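Local coordinates for protein HAD superfamily hydrolase (Brucella suis biovar 1, PDB 6NQ4) that probably acts as a phosphatase of the haloacid dehalogenase (HAD) superfamily, with a metal ion in its active site, at residues A[242-247]-A[263-268]; A[41-46]-A[71-76]. All coordinates share one frame; numbering follows the deposited sequence.

Contact 1: residues A[242-247]-A[263-268]. With NA (sodium ion), chain H.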
ATOM      1  N   LEU A 242     -14.809   6.611  -4.988  1.00 18.84           N
ATOM      2  CA  LEU A 242     -13.766   7.628  -5.025  1.00 19.28           C
ATOM      3  C   LEU A 242     -12.473   7.088  -4.421  1.00 19.86           C
ATOM      4  O   LEU A 242     -12.462   6.658  -3.263  1.00 21.04           O
ATOM      5  CB  LEU A 242     -14.214   8.857  -4.233  1.00 20.24           C
ATOM      6  CG  LEU A 242     -13.228  10.031  -4.193  1.00 22.15           C
ATOM      7  CD1 LEU A 242     -12.998  10.615  -5.591  1.00 22.78           C
ATOM      8  CD2 LEU A 242     -13.724  11.078  -3.203  1.00 23.48           C
ATOM      9  N   GLY A 243     -11.381   7.151  -5.182  1.00 19.47           N
ATOM     10  CA  GLY A 243     -10.056   6.858  -4.635  1.00 19.84           C
ATOM     11  C   GLY A 243      -9.418   8.124  -4.081  1.00 21.32           C
ATOM     12  O   GLY A 243      -9.528   9.192  -4.673  1.00 26.31           O
ATOM     13  N   ILE A 244      -8.763   7.998  -2.926  1.00 19.52           N
ATOM     14  CA  ILE A 244      -8.067   9.119  -2.287  1.00 18.47           C
ATOM     15  C   ILE A 244      -6.635   8.697  -1.970  1.00 18.36           C
ATOM     16  O   ILE A 244      -6.423   7.651  -1.356  1.00 18.77           O
ATOM     17  CB  ILE A 244      -8.766   9.537  -0.978  1.00 19.02           C
ATOM     18  CG1 ILE A 244     -10.249   9.840  -1.207  1.00 20.11           C
ATOM     19  CG2 ILE A 244      -8.030  10.727  -0.334  1.00 19.60           C
ATOM     20  CD1 ILE A 244     -11.009  10.161   0.052  1.00 22.46           C
ATOM     21  N   GLY A 245      -5.655   9.525  -2.328  1.00 17.84           N
ATOM     22  CA  GLY A 245      -4.287   9.206  -1.931  1.00 18.01           C
ATOM     23  C   GLY A 245      -3.316  10.306  -2.294  1.00 19.20           C
ATOM     24  O   GLY A 245      -3.656  11.255  -3.011  1.00 20.43           O
ATOM     25  N   ASP A 246      -2.095  10.162  -1.776  1.00 19.67           N
ATOM     26  CA  ASP A 246      -1.032  11.128  -2.036  1.00 20.20           C
ATOM     27  C   ASP A 246       0.086  10.587  -2.917  1.00 21.08           C
ATOM     28  O   ASP A 246       1.071  11.292  -3.147  1.00 23.75           O
ATOM     29  CB  ASP A 246      -0.486  11.774  -0.749  1.00 22.16           C
ATOM     30  CG  ASP A 246       0.579  10.929  -0.041  1.00 23.14           C
ATOM     31  OD1 ASP A 246       0.541   9.696  -0.121  1.00 24.26           O
ATOM     32  OD2 ASP A 246       1.444  11.505   0.646  1.00 23.33           O
ATOM     33  N   GLY A 247      -0.031   9.355  -3.428  1.00 21.87           N
ATOM     34  CA  GLY A 247       0.961   8.810  -4.326  1.00 22.27           C
ATOM     35  C   GLY A 247       0.493   8.845  -5.767  1.00 22.17           C
ATOM     36  O   GLY A 247      -0.527   8.251  -6.107  1.00 22.65           O
ATOM     37  N   LEU A 263      -9.230  11.588  -5.857  1.00 23.96           N
ATOM     38  CA  LEU A 263      -8.960  12.803  -5.104  1.00 23.24           C
ATOM     39  C   LEU A 263      -7.501  12.733  -4.662  1.00 22.58           C
ATOM     40  O   LEU A 263      -7.126  11.856  -3.873  1.00 22.39           O
ATOM     41  CB  LEU A 263      -9.881  12.902  -3.890  1.00 23.56           C
ATOM     42  CG  LEU A 263      -9.547  14.005  -2.885  1.00 25.40           C
ATOM     43  CD1 LEU A 263      -9.642  15.370  -3.533  1.00 27.45           C
ATOM     44  CD2 LEU A 263     -10.460  13.941  -1.685  1.00 25.93           C
ATOM     45  N   TYR A 264      -6.682  13.649  -5.177  1.00 22.54           N
ATOM     46  CA  TYR A 264      -5.254  13.689  -4.883  1.00 24.43           C
ATOM     47  C   TYR A 264      -5.008  14.596  -3.684  1.00 24.13           C
ATOM     48  O   TYR A 264      -5.507  15.725  -3.635  1.00 26.57           O
ATOM     49  CB  TYR A 264      -4.511  14.222  -6.113  1.00 26.47           C
ATOM     50  CG  TYR A 264      -3.002  14.378  -6.010  1.00 27.47           C
ATOM     51  CD1 TYR A 264      -2.192  13.323  -5.606  1.00 27.53           C
ATOM     52  CD2 TYR A 264      -2.387  15.571  -6.376  1.00 27.81           C
ATOM     53  CE1 TYR A 264      -0.812  13.463  -5.541  1.00 27.67           C
ATOM     54  CE2 TYR A 264      -1.019  15.715  -6.316  1.00 28.40           C
ATOM     55  CZ  TYR A 264      -0.233  14.664  -5.906  1.00 29.00           C
ATOM     56  OH  TYR A 264       1.139  14.831  -5.864  1.00 30.83           O
ATOM     57  N   ILE A 265      -4.242  14.099  -2.716  1.00 22.97           N
ATOM     58  CA  ILE A 265      -3.877  14.867  -1.532  1.00 22.85           C
ATOM     59  C   ILE A 265      -2.557  15.557  -1.859  1.00 23.90           C
ATOM     60  O   ILE A 265      -1.473  14.986  -1.702  1.00 23.03           O
ATOM     61  CB  ILE A 265      -3.793  13.981  -0.288  1.00 22.96           C
ATOM     62  CG1 ILE A 265      -5.123  13.242  -0.089  1.00 24.01           C
ATOM     63  CG2 ILE A 265      -3.467  14.821   0.961  1.00 23.52           C
ATOM     64  CD1 ILE A 265      -6.337  14.174   0.003  1.00 25.25           C
ATOM     65  N   SER A 266      -2.656  16.806  -2.316  1.00 25.62           N
ATOM     66  CA  SER A 266      -1.532  17.487  -2.943  1.00 26.58           C
ATOM     67  C   SER A 266      -0.470  17.937  -1.948  1.00 26.12           C
ATOM     68  O   SER A 266       0.688  18.117  -2.349  1.00 27.31           O
ATOM     69  CB  SER A 266      -2.041  18.679  -3.757  1.00 28.78           C
ATOM     70  OG  SER A 266      -2.730  19.608  -2.937  1.00 32.49           O
ATOM     71  N   GLY A 267      -0.828  18.120  -0.678  1.00 25.19           N
ATOM     72  CA  GLY A 267       0.105  18.486   0.365  1.00 24.15           C
ATOM     73  C   GLY A 267       0.791  17.326   1.055  1.00 22.48           C
ATOM     74  O   GLY A 267       1.563  17.539   1.999  1.00 22.85           O
ATOM     75  N   GLY A 268       0.551  16.094   0.607  1.00 22.21           N
ATOM     76  CA  GLY A 268       1.214  14.956   1.199  1.00 22.09           C
ATOM     77  C   GLY A 268       2.699  14.912   0.892  1.00 22.56           C
ATOM     78  O   GLY A 268       3.223  15.656   0.060  1.00 22.62           O
TER
HETATM   79 NA    NA H 306       0.519   7.512   0.913  1.00 20.09          NA
HETATM   80  O   HOH W   1       0.764   6.582  -1.386  1.00 21.38           O
HETATM   81  O   HOH W   2       2.864   7.173   1.631  1.00 23.53           O
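I244 sets CG1 anti to its carbonyl carbon (chi1 -54°). This leaves CG2 anti to the backbone N, where it meets I265 CG1 at 3.9 Å. D246 has CG between backbone N and carbonyl carbon (chi1 83°). From there OD1 reaches the sodium ion at 2.4 Å. The same side chain rests its CB against I265 O at 3.5 Å.

The backbones form two neighbouring parallel strands. L263 N donates to G243 O at 2.7 Å, and G245 N donates to L263 O at 3.2 Å. I265 N donates to G245 O at 2.9 Å.

I244 CG1 runs alongside L263, 4.1 Å from its CB. The Y264 ring, past the chain at G245, brings CE1 into van der Waals contact with D246 O at 3.7 Å. That oxygen is hydrogen-bonded to H270 ND1, and the H270 ring meets Y264.

The strands belong to the beta-alpha-beta unit in which helix 248-258 connects them. D246 follows the end of its strand, in the GDG sequence where HAD enzymes carry an acidic metal ligand. The contact thus places a carboxylate oxygen on a metal, consistent with the magnesium site of relatives.

Contact 2: residues A[41-46]-A[71-76]; sequences CDVWGV and IILVTN. With NA (sodium ion), chain H; PO4 (phosphate ion), chain G.
C41 pairs with L73 as parallel strand neighbours, and two backbone bonds hold the pair. C41 N donates to I72 O at 2.9 Å. V74 N donates to C41 O at 2.8 Å. Beyond them the D42 CA-H points at V74 O, a nearly straight but long contact.

Apolar contacts line the face that bears C41 and L73. V43 CG2 sits 3.7 Å from L73 CB, and the V43 side chain lies roughly perpendicular to that of L73. The same methyl also touches T75 CB. The CD2 branch of L73 packs on C41 CB at 3.8 Å. Nearer the phosphate ion, the W44 ring makes an edge contact with T75, its CE3 3.4 Å from OG1.

Hydrogen bonds to the phosphate come from both segments. T75 sets OG1 anti to its backbone N (chi1 173°) and donates to phosphate O2 at 2.7 Å. W44 N gives the same oxygen a second bond at 2.9 Å. N76 N binds O4 at 2.8 Å. T75 OG1 in turn accepts from S77 N.

Three of the six sodium ligands are D42 OD2, W44 O and phosphate O1. D246 OD1 and two waters are the others. K215 NZ makes a salt bridge to D42 OD1 and hydrogen bonds to V74 O and the phosphate.

D42 and T75 stand where HAD enzymes carry the aspartate of the first motif and the hydroxyl of the second. The phosphate probably came from the crystallisation liquor. Its grip by metal, backbone N-H groups, hydroxyl and lysine is nonetheless consistent with a phosphoryl-binding site.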
ATOM      1  N   CYS A  41      -9.483   4.742   0.450  1.00 17.11           N
ATOM      2  CA  CYS A  41      -8.631   5.794   0.998  1.00 15.90           C
ATOM      3  C   CYS A  41      -7.266   5.254   1.404  1.00 15.24           C
ATOM      4  O   CYS A  41      -7.176   4.281   2.153  1.00 15.97           O
ATOM      5  CB  CYS A  41      -9.313   6.486   2.184  1.00 17.19           C
ATOM      6  SG  CYS A  41      -8.441   7.975   2.772  1.00 19.08           S
ATOM      7  N   ASP A  42      -6.221   5.947   0.967  1.00 16.50           N
ATOM      8  CA  ASP A  42      -4.841   5.697   1.364  1.00 17.33           C
ATOM      9  C   ASP A  42      -4.672   5.872   2.879  1.00 16.67           C
ATOM     10  O   ASP A  42      -5.420   6.606   3.530  1.00 17.53           O
ATOM     11  CB  ASP A  42      -4.039   6.786   0.640  1.00 21.52           C
ATOM     12  CG  ASP A  42      -2.576   6.564   0.638  1.00 23.21           C
ATOM     13  OD1 ASP A  42      -2.150   5.419   0.859  1.00 22.55           O
ATOM     14  OD2 ASP A  42      -1.859   7.561   0.381  1.00 24.05           O
ATOM     15  N   VAL A  43      -3.663   5.202   3.442  1.00 16.95           N
ATOM     16  CA  VAL A  43      -3.389   5.285   4.881  1.00 15.88           C
ATOM     17  C   VAL A  43      -2.158   6.151   5.194  1.00 16.73           C
ATOM     18  O   VAL A  43      -2.293   7.267   5.720  1.00 18.00           O
ATOM     19  CB  VAL A  43      -3.310   3.885   5.534  1.00 15.74           C
ATOM     20  CG1 VAL A  43      -2.939   4.001   7.025  1.00 18.01           C
ATOM     21  CG2 VAL A  43      -4.660   3.125   5.377  1.00 17.56           C
ATOM     22  N   TRP A  44      -0.952   5.677   4.873  1.00 15.59           N
ATOM     23  CA  TRP A  44       0.244   6.458   5.211  1.00 15.91           C
ATOM     24  C   TRP A  44       0.280   7.776   4.445  1.00 18.01           C
ATOM     25  O   TRP A  44       0.111   7.815   3.222  1.00 20.09           O
ATOM     26  CB  TRP A  44       1.508   5.660   4.922  1.00 16.32           C
ATOM     27  CG  TRP A  44       1.989   4.877   6.097  1.00 17.66           C
ATOM     28  CD1 TRP A  44       2.990   5.226   6.963  1.00 19.15           C
ATOM     29  CD2 TRP A  44       1.481   3.636   6.554  1.00 17.62           C
ATOM     30  NE1 TRP A  44       3.159   4.259   7.906  1.00 20.12           N
ATOM     31  CE2 TRP A  44       2.249   3.258   7.680  1.00 16.86           C
ATOM     32  CE3 TRP A  44       0.469   2.779   6.099  1.00 17.91           C
ATOM     33  CZ2 TRP A  44       2.023   2.072   8.384  1.00 18.66           C
ATOM     34  CZ3 TRP A  44       0.238   1.597   6.797  1.00 19.44           C
ATOM     35  CH2 TRP A  44       1.014   1.253   7.926  1.00 19.70           C
ATOM     36  N   GLY A  45       0.500   8.859   5.176  1.00 17.51           N
ATOM     37  CA  GLY A  45       0.541  10.172   4.597  1.00 19.63           C
ATOM     38  C   GLY A  45      -0.796  10.848   4.484  1.00 19.03           C
ATOM     39  O   GLY A  45      -0.843  12.034   4.104  1.00 22.86           O
ATOM     40  N   VAL A  46      -1.886  10.133   4.768  1.00 18.05           N
ATOM     41  CA  VAL A  46      -3.231  10.674   4.609  1.00 18.71           C
ATOM     42  C   VAL A  46      -3.987  10.543   5.921  1.00 18.90           C
ATOM     43  O   VAL A  46      -4.578  11.516   6.402  1.00 22.51           O
ATOM     44  CB  VAL A  46      -3.966   9.986   3.440  1.00 20.97           C
ATOM     45  CG1 VAL A  46      -5.437  10.414   3.410  1.00 22.57           C
ATOM     46  CG2 VAL A  46      -3.268  10.313   2.107  1.00 23.09           C
ATOM     47  N   ILE A  71     -16.256   3.121   3.708  1.00 17.35           N
ATOM     48  CA  ILE A  71     -14.840   3.495   3.668  1.00 18.19           C
ATOM     49  C   ILE A  71     -13.993   2.227   3.708  1.00 17.40           C
ATOM     50  O   ILE A  71     -13.997   1.497   4.706  1.00 17.22           O
ATOM     51  CB  ILE A  71     -14.444   4.392   4.852  1.00 19.31           C
ATOM     52  CG1 ILE A  71     -15.300   5.659   4.924  1.00 22.16           C
ATOM     53  CG2 ILE A  71     -12.956   4.754   4.767  1.00 20.71           C
ATOM     54  CD1 ILE A  71     -15.270   6.514   3.704  1.00 23.50           C
ATOM     55  N   ILE A  72     -13.229   1.991   2.649  1.00 16.61           N
ATOM     56  CA  ILE A  72     -12.200   0.962   2.651  1.00 15.36           C
ATOM     57  C   ILE A  72     -10.867   1.683   2.703  1.00 14.84           C
ATOM     58  O   ILE A  72     -10.547   2.449   1.792  1.00 16.77           O
ATOM     59  CB  ILE A  72     -12.258   0.075   1.395  1.00 17.30           C
ATOM     60  CG1 ILE A  72     -13.688  -0.382   1.084  1.00 19.12           C
ATOM     61  CG2 ILE A  72     -11.280  -1.109   1.536  1.00 17.92           C
ATOM     62  CD1 ILE A  72     -14.358  -1.260   2.128  1.00 18.56           C
ATOM     63  N   LEU A  73     -10.070   1.413   3.733  1.00 14.58           N
ATOM     64  CA  LEU A  73      -8.704   1.921   3.733  1.00 14.75           C
ATOM     65  C   LEU A  73      -7.853   0.947   2.927  1.00 14.95           C
ATOM     66  O   LEU A  73      -7.866  -0.260   3.194  1.00 17.87           O
ATOM     67  CB  LEU A  73      -8.181   2.059   5.157  1.00 16.22           C
ATOM     68  CG  LEU A  73      -8.999   3.006   6.041  1.00 16.53           C
ATOM     69  CD1 LEU A  73      -8.358   3.112   7.423  1.00 19.57           C
ATOM     70  CD2 LEU A  73      -9.110   4.369   5.385  1.00 19.59           C
ATOM     71  N   VAL A  74      -7.169   1.443   1.903  1.00 14.94           N
ATOM     72  CA  VAL A  74      -6.423   0.610   0.971  1.00 15.00           C
ATOM     73  C   VAL A  74      -4.973   1.076   1.041  1.00 14.26           C
ATOM     74  O   VAL A  74      -4.664   2.219   0.672  1.00 16.97           O
ATOM     75  CB  VAL A  74      -6.980   0.730  -0.457  1.00 15.74           C
ATOM     76  CG1 VAL A  74      -6.195  -0.158  -1.426  1.00 17.97           C
ATOM     77  CG2 VAL A  74      -8.489   0.382  -0.490  1.00 18.20           C
ATOM     78  N   THR A  75      -4.090   0.215   1.535  1.00 13.48           N
ATOM     79  CA  THR A  75      -2.727   0.605   1.848  1.00 13.57           C
ATOM     80  C   THR A  75      -1.738  -0.403   1.291  1.00 13.55           C
ATOM     81  O   THR A  75      -2.007  -1.601   1.252  1.00 14.23           O
ATOM     82  CB  THR A  75      -2.534   0.712   3.389  1.00 15.58           C
ATOM     83  OG1 THR A  75      -1.155   0.945   3.698  1.00 15.64           O
ATOM     84  CG2 THR A  75      -2.976  -0.555   4.109  1.00 17.58           C
ATOM     85  N   ASN A  76      -0.583   0.089   0.871  1.00 13.94           N
ATOM     86  CA  ASN A  76       0.488  -0.795   0.411  1.00 13.80           C
ATOM     87  C   ASN A  76       1.295  -1.454   1.540  1.00 14.48           C
ATOM     88  O   ASN A  76       2.297  -2.122   1.254  1.00 14.82           O
ATOM     89  CB  ASN A  76       1.412  -0.075  -0.580  1.00 15.08           C
ATOM     90  CG  ASN A  76       0.910  -0.199  -2.008  1.00 14.66           C
ATOM     91  OD1 ASN A  76      -0.023  -0.971  -2.276  1.00 15.42           O
ATOM     92  ND2 ASN A  76       1.528   0.514  -2.935  1.00 15.64           N
TER
HETATM   93 NA    NA H 306       0.519   7.512   0.913  1.00 20.09          NA
HETATM   94  P   PO4 G 305       0.177   3.637   1.731  0.85 18.16           P
HETATM   95  O1  PO4 G 305       0.286   5.119   1.375  0.85 19.60           O
HETATM   96  O2  PO4 G 305      -0.638   3.455   2.999  0.85 16.10           O
HETATM   97  O3  PO4 G 305       1.660   3.335   2.020  0.85 21.39           O
HETATM   98  O4  PO4 G 305      -0.286   2.829   0.544  0.85 17.76           O
HETATM   99  O   HOH W   1       0.764   6.582  -1.386  1.00 21.38           O
HETATM  100  O   HOH W   2       2.864   7.173   1.631  1.00 23.53           O

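From the N terminus, strand 38-41 leads into the loop 41-46. Contact 2 closes first, when the chain returns through helix 55-66 to 71-76. The chain adds strand 100-103 to the same sheet, passes through a second parallel sheet, and returns at 241-245. Contact 1 closes later, across helix 248-258, between 242-247 and 263-268. The two contacts lie in series and neither nest nor cross. They still join in space, because strand 38-41 lies between strands 70-75 and 241-245 in one parallel sheet. I244 O and D42 N lie 2.9 Å apart, a probable hydrogen bond between them. The two segment pairs share one sodium ion and its two waters.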